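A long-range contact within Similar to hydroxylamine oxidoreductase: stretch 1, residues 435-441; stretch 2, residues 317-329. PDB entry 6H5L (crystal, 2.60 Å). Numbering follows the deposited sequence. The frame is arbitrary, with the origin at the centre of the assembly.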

ATOM      1  N   VAL A 435      48.135 -52.001 -15.834  1.00 29.30           N
ATOM      2  CA  VAL A 435      46.680 -52.037 -15.933  1.00 26.23           C
ATOM      3  C   VAL A 435      46.255 -50.737 -16.601  1.00 27.42           C
ATOM      4  O   VAL A 435      46.438 -49.655 -16.032  1.00 26.57           O
ATOM      5  CB  VAL A 435      46.004 -52.199 -14.565  1.00 25.59           C
ATOM      6  CG1 VAL A 435      44.500 -52.277 -14.731  1.00 24.35           C
ATOM      7  CG2 VAL A 435      46.532 -53.438 -13.854  1.00 29.55           C
ATOM      8  N   VAL A 436      45.686 -50.839 -17.801  1.00 21.25           N
ATOM      9  CA  VAL A 436      45.475 -49.689 -18.672  1.00 30.07           C
ATOM     10  C   VAL A 436      44.007 -49.590 -19.056  1.00 27.16           C
ATOM     11  O   VAL A 436      43.371 -50.595 -19.390  1.00 30.77           O
ATOM     12  CB  VAL A 436      46.355 -49.782 -19.936  1.00 29.32           C
ATOM     13  CG1 VAL A 436      46.060 -48.628 -20.879  1.00 24.26           C
ATOM     14  CG2 VAL A 436      47.827 -49.811 -19.562  1.00 22.39           C
ATOM     15  N   GLY A 437      43.463 -48.378 -18.996  1.00 27.73           N
ATOM     16  CA  GLY A 437      42.103 -48.117 -19.493  1.00 27.54           C
ATOM     17  C   GLY A 437      40.968 -48.082 -18.495  1.00 28.86           C
ATOM     18  O   GLY A 437      41.201 -48.242 -17.320  1.00 37.71           O
ATOM     19  N   PRO A 438      39.712 -48.006 -18.971  1.00 30.34           N
ATOM     20  CA  PRO A 438      38.546 -47.863 -18.148  1.00 28.20           C
ATOM     21  C   PRO A 438      38.368 -48.749 -16.915  1.00 38.35           C
ATOM     22  O   PRO A 438      38.479 -49.917 -16.917  1.00 51.92           O
ATOM     23  CB  PRO A 438      37.362 -48.068 -19.093  1.00 37.93           C
ATOM     24  CG  PRO A 438      37.977 -48.393 -20.395  1.00 23.45           C
ATOM     25  CD  PRO A 438      39.334 -47.752 -20.326  1.00 33.88           C
ATOM     26  N   ILE A 439      38.038 -47.997 -15.891  1.00 29.16           N
ATOM     27  CA  ILE A 439      37.787 -48.223 -14.452  1.00 33.23           C
ATOM     28  C   ILE A 439      39.065 -48.546 -13.697  1.00 33.55           C
ATOM     29  O   ILE A 439      39.537 -47.643 -13.068  1.00 29.37           O
ATOM     30  CB  ILE A 439      36.642 -49.187 -14.128  1.00 41.47           C
ATOM     31  CG1 ILE A 439      35.499 -49.108 -15.137  1.00 41.11           C
ATOM     32  CG2 ILE A 439      36.169 -48.895 -12.718  1.00 28.38           C
ATOM     33  CD1 ILE A 439      34.970 -47.727 -15.332  1.00 42.95           C
ATOM     34  N   LEU A 440      39.677 -49.712 -13.897  1.00 35.98           N
ATOM     35  CA  LEU A 440      40.758 -50.004 -12.957  1.00 28.41           C
ATOM     36  C   LEU A 440      42.121 -49.475 -13.388  1.00 29.35           C
ATOM     37  O   LEU A 440      43.067 -49.552 -12.594  1.00 33.56           O
ATOM     38  CB  LEU A 440      40.841 -51.508 -12.699  1.00 35.26           C
ATOM     39  CG  LEU A 440      39.659 -52.032 -11.879  1.00 42.33           C
ATOM     40  CD1 LEU A 440      39.920 -53.438 -11.362  1.00 32.39           C
ATOM     41  CD2 LEU A 440      39.331 -51.082 -10.732  1.00 14.47           C
ATOM     42  N   GLY A 441      42.256 -48.934 -14.593  1.00 23.76           N
ATOM     43  CA  GLY A 441      43.519 -48.346 -14.993  1.00 21.61           C
ATOM     44  C   GLY A 441      43.703 -46.898 -14.608  1.00 27.40           C
ATOM     45  O   GLY A 441      44.735 -46.302 -14.930  1.00 26.34           O
TER
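Stretch 2, residues 317-329: SLKDYPYGIKIIA

What forms the apolar centre of the contact? Three consecutive residues of stretch 1, P438, I439 and L440, direct their CA-to-CB bonds toward stretch 2 and meet a mainly apolar surface. I328 serves two of them: its CG2 lies 4.0 Å from I439 CG2 and 4.3 Å from L440 CG. Beside it, I325 CD1 comes within 4.0 Å of L440 CD1. The tightest apolar pair is P438 CG with L318 CD2, at 3.3 Å; the CA-to-CB bond of L318 points sideways, but the end of its side chain comes nearer.

How does the backbone of stretch 2 bring these residues together? After a short 3-10 segment, 317-319, the chain runs as loop and turn, with a cis peptide bond before P322 and a type I' turn from P322 to I325, closed by I325 N to P322 O at 3.1 Å. Stretch 1 has no regular helix or strand; the two meet mainly through side chains, with no strand pairing, and even the nearest CA atoms, those of I439 and I328, stand 7.4 Å apart. From P438 to L440 the partners shift from L318 and Y321 to I325 and I328, a loose advance in the same direction rather than a strict register.

What does Y321 add between these apolar contacts? It offers its ring edge to stretch 1: Y321 CE2 is 3.6 Å from P438 O, and Y321 OH is 3.2 Å from I439 CG1. Y321 OH makes a weak hydrogen bond to A329 O, 2.8 Å away, linking Y321 to A329 within stretch 2.

Where does the contact turn polar? At its margin, Y323 OH approaches V436 O only to 4.4 Å and instead donates a weak hydrogen bond to S317 O at 3.4 Å. No hydrogen bond joins the stretches; the direct contact between them is one of packing.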

ATOM      1  N   SER A 317      42.494 -53.861 -25.730  1.00 17.21           N
ATOM      2  CA  SER A 317      41.930 -54.887 -24.859  1.00 25.08           C
ATOM      3  C   SER A 317      40.528 -54.547 -24.366  1.00 28.47           C
ATOM      4  O   SER A 317      39.938 -55.353 -23.637  1.00 26.17           O
ATOM      5  CB  SER A 317      42.859 -55.134 -23.668  1.00 20.38           C
ATOM      6  OG  SER A 317      43.224 -53.917 -23.042  1.00 41.68           O
ATOM      7  N   LEU A 318      39.984 -53.384 -24.740  1.00 30.42           N
ATOM      8  CA  LEU A 318      38.589 -53.076 -24.441  1.00 28.00           C
ATOM      9  C   LEU A 318      37.633 -54.073 -25.076  1.00 29.43           C
ATOM     10  O   LEU A 318      36.489 -54.194 -24.624  1.00 35.17           O
ATOM     11  CB  LEU A 318      38.248 -51.662 -24.910  1.00 20.06           C
ATOM     12  CG  LEU A 318      38.927 -50.542 -24.131  1.00 27.67           C
ATOM     13  CD1 LEU A 318      38.493 -49.177 -24.641  1.00 19.78           C
ATOM     14  CD2 LEU A 318      38.606 -50.702 -22.662  1.00 27.49           C
ATOM     15  N   LYS A 319      38.073 -54.782 -26.117  1.00 27.57           N
ATOM     16  CA  LYS A 319      37.265 -55.848 -26.695  1.00 29.28           C
ATOM     17  C   LYS A 319      37.030 -56.985 -25.710  1.00 29.86           C
ATOM     18  O   LYS A 319      36.131 -57.805 -25.928  1.00 36.31           O
ATOM     19  CB  LYS A 319      37.930 -56.380 -27.964  1.00 27.04           C
ATOM     20  CG  LYS A 319      39.322 -56.961 -27.744  1.00 29.49           C
ATOM     21  CD  LYS A 319      40.046 -57.175 -29.067  1.00 37.62           C
ATOM     22  CE  LYS A 319      41.509 -57.544 -28.857  1.00 32.44           C
ATOM     23  NZ  LYS A 319      41.675 -58.882 -28.222  1.00 47.93           N
ATOM     24  N   ASP A 320      37.817 -57.054 -24.637  1.00 33.99           N
ATOM     25  CA  ASP A 320      37.668 -58.078 -23.612  1.00 35.65           C
ATOM     26  C   ASP A 320      37.208 -57.513 -22.275  1.00 34.61           C
ATOM     27  O   ASP A 320      37.094 -58.271 -21.304  1.00 33.30           O
ATOM     28  CB  ASP A 320      38.988 -58.836 -23.435  1.00 31.23           C
ATOM     29  CG  ASP A 320      39.345 -59.672 -24.651  1.00 38.80           C
ATOM     30  OD1 ASP A 320      38.522 -60.523 -25.051  1.00 45.65           O
ATOM     31  OD2 ASP A 320      40.441 -59.472 -25.214  1.00 44.62           O
ATOM     32  N   TYR A 321      36.957 -56.210 -22.198  1.00 36.90           N
ATOM     33  CA  TYR A 321      36.379 -55.618 -21.000  1.00 33.98           C
ATOM     34  C   TYR A 321      35.047 -56.296 -20.684  1.00 39.39           C
ATOM     35  O   TYR A 321      34.290 -56.632 -21.604  1.00 38.56           O
ATOM     36  CB  TYR A 321      36.183 -54.113 -21.214  1.00 29.96           C
ATOM     37  CG  TYR A 321      35.585 -53.357 -20.048  1.00 33.22           C
ATOM     38  CD1 TYR A 321      34.209 -53.228 -19.913  1.00 26.91           C
ATOM     39  CD2 TYR A 321      36.396 -52.761 -19.089  1.00 35.23           C
ATOM     40  CE1 TYR A 321      33.656 -52.537 -18.854  1.00 29.56           C
ATOM     41  CE2 TYR A 321      35.851 -52.066 -18.024  1.00 32.17           C
ATOM     42  CZ  TYR A 321      34.479 -51.958 -17.913  1.00 37.42           C
ATOM     43  OH  TYR A 321      33.923 -51.270 -16.858  1.00 34.62           O
ATOM     44  N   PRO A 322      34.716 -56.512 -19.398  1.00 37.51           N
ATOM     45  CA  PRO A 322      35.453 -56.140 -18.184  1.00 31.97           C
ATOM     46  C   PRO A 322      36.393 -57.219 -17.641  1.00 31.87           C
ATOM     47  O   PRO A 322      36.583 -57.287 -16.425  1.00 32.87           O
ATOM     48  CB  PRO A 322      34.330 -55.873 -17.186  1.00 28.01           C
ATOM     49  CG  PRO A 322      33.285 -56.863 -17.570  1.00 26.34           C
ATOM     50  CD  PRO A 322      33.377 -57.033 -19.072  1.00 30.97           C
ATOM     51  N   TYR A 323      36.950 -58.050 -18.523  1.00 30.40           N
ATOM     52  CA  TYR A 323      38.010 -58.998 -18.167  1.00 29.35           C
ATOM     53  C   TYR A 323      37.567 -59.998 -17.101  1.00 29.00           C
ATOM     54  O   TYR A 323      38.373 -60.435 -16.277  1.00 30.30           O
ATOM     55  CB  TYR A 323      39.273 -58.261 -17.707  1.00 22.69           C
ATOM     56  CG  TYR A 323      39.577 -57.017 -18.513  1.00 27.76           C
ATOM     57  CD1 TYR A 323      39.995 -57.111 -19.833  1.00 27.70           C
ATOM     58  CD2 TYR A 323      39.444 -55.752 -17.955  1.00 31.87           C
ATOM     59  CE1 TYR A 323      40.270 -55.980 -20.577  1.00 29.85           C
ATOM     60  CE2 TYR A 323      39.718 -54.614 -18.692  1.00 25.76           C
ATOM     61  CZ  TYR A 323      40.131 -54.736 -20.004  1.00 29.32           C
ATOM     62  OH  TYR A 323      40.409 -53.614 -20.751  1.00 30.35           O
ATOM     63  N   GLY A 324      36.291 -60.377 -17.107  1.00 28.30           N
ATOM     64  CA  GLY A 324      35.807 -61.334 -16.129  1.00 28.79           C
ATOM     65  C   GLY A 324      35.821 -60.845 -14.700  1.00 34.58           C
ATOM     66  O   GLY A 324      35.840 -61.660 -13.774  1.00 37.74           O
ATOM     67  N   ILE A 325      35.812 -59.533 -14.493  1.00 34.49           N
ATOM     68  CA  ILE A 325      35.782 -58.955 -13.155  1.00 31.98           C
ATOM     69  C   ILE A 325      34.326 -58.784 -12.741  1.00 38.07           C
ATOM     70  O   ILE A 325      33.567 -58.059 -13.392  1.00 41.23           O
ATOM     71  CB  ILE A 325      36.531 -57.616 -13.111  1.00 36.37           C
ATOM     72  CG1 ILE A 325      38.006 -57.820 -13.463  1.00 39.10           C
ATOM     73  CG2 ILE A 325      36.389 -56.975 -11.739  1.00 40.71           C
ATOM     74  CD1 ILE A 325      38.778 -56.530 -13.632  1.00 27.69           C
ATOM     75  N   LYS A 326      33.938 -59.456 -11.656  1.00 35.01           N
ATOM     76  CA  LYS A 326      32.553 -59.396 -11.201  1.00 41.66           C
ATOM     77  C   LYS A 326      32.181 -58.010 -10.687  1.00 41.12           C
ATOM     78  O   LYS A 326      31.022 -57.595 -10.815  1.00 48.92           O
ATOM     79  CB  LYS A 326      32.317 -60.439 -10.107  1.00 45.08           C
ATOM     80  CG  LYS A 326      32.460 -61.891 -10.553  1.00 47.29           C
ATOM     81  CD  LYS A 326      31.279 -62.335 -11.403  1.00 58.82           C
ATOM     82  CE  LYS A 326      31.088 -63.846 -11.342  1.00 67.81           C
ATOM     83  NZ  LYS A 326      32.310 -64.591 -11.750  1.00 58.44           N
ATOM     84  N   ILE A 327      33.139 -57.287 -10.105  1.00 44.55           N
ATOM     85  CA  ILE A 327      32.826 -56.029  -9.431  1.00 43.71           C
ATOM     86  C   ILE A 327      32.407 -54.964 -10.438  1.00 52.23           C
ATOM     87  O   ILE A 327      31.280 -54.456 -10.399  1.00 74.77           O
ATOM     88  CB  ILE A 327      34.024 -55.554  -8.591  1.00 47.87           C
ATOM     89  CG1 ILE A 327      34.344 -56.561  -7.487  1.00 41.20           C
ATOM     90  CG2 ILE A 327      33.745 -54.180  -8.000  1.00 58.10           C
ATOM     91  CD1 ILE A 327      35.562 -56.190  -6.664  1.00 50.05           C
ATOM     92  N   ILE A 328      33.312 -54.610 -11.354  1.00 47.48           N
ATOM     93  CA  ILE A 328      33.067 -53.466 -12.224  1.00 48.21           C
ATOM     94  C   ILE A 328      31.937 -53.771 -13.201  1.00 45.63           C
ATOM     95  O   ILE A 328      31.614 -54.928 -13.499  1.00 43.50           O
ATOM     96  CB  ILE A 328      34.349 -53.054 -12.965  1.00 40.35           C
ATOM     97  CG1 ILE A 328      34.780 -54.143 -13.950  1.00 45.10           C
ATOM     98  CG2 ILE A 328      35.461 -52.767 -11.968  1.00 33.09           C
ATOM     99  CD1 ILE A 328      36.032 -53.788 -14.736  1.00 39.99           C
ATOM    100  N   ALA A 329      31.324 -52.705 -13.705  1.00 42.96           N
ATOM    101  CA  ALA A 329      30.183 -52.833 -14.597  1.00 34.40           C
ATOM    102  C   ALA A 329      30.624 -53.321 -15.970  1.00 28.05           C
ATOM    103  O   ALA A 329      31.715 -53.003 -16.450  1.00 36.84           O
ATOM    104  CB  ALA A 329      29.456 -51.494 -14.727  1.00 30.12           C
TER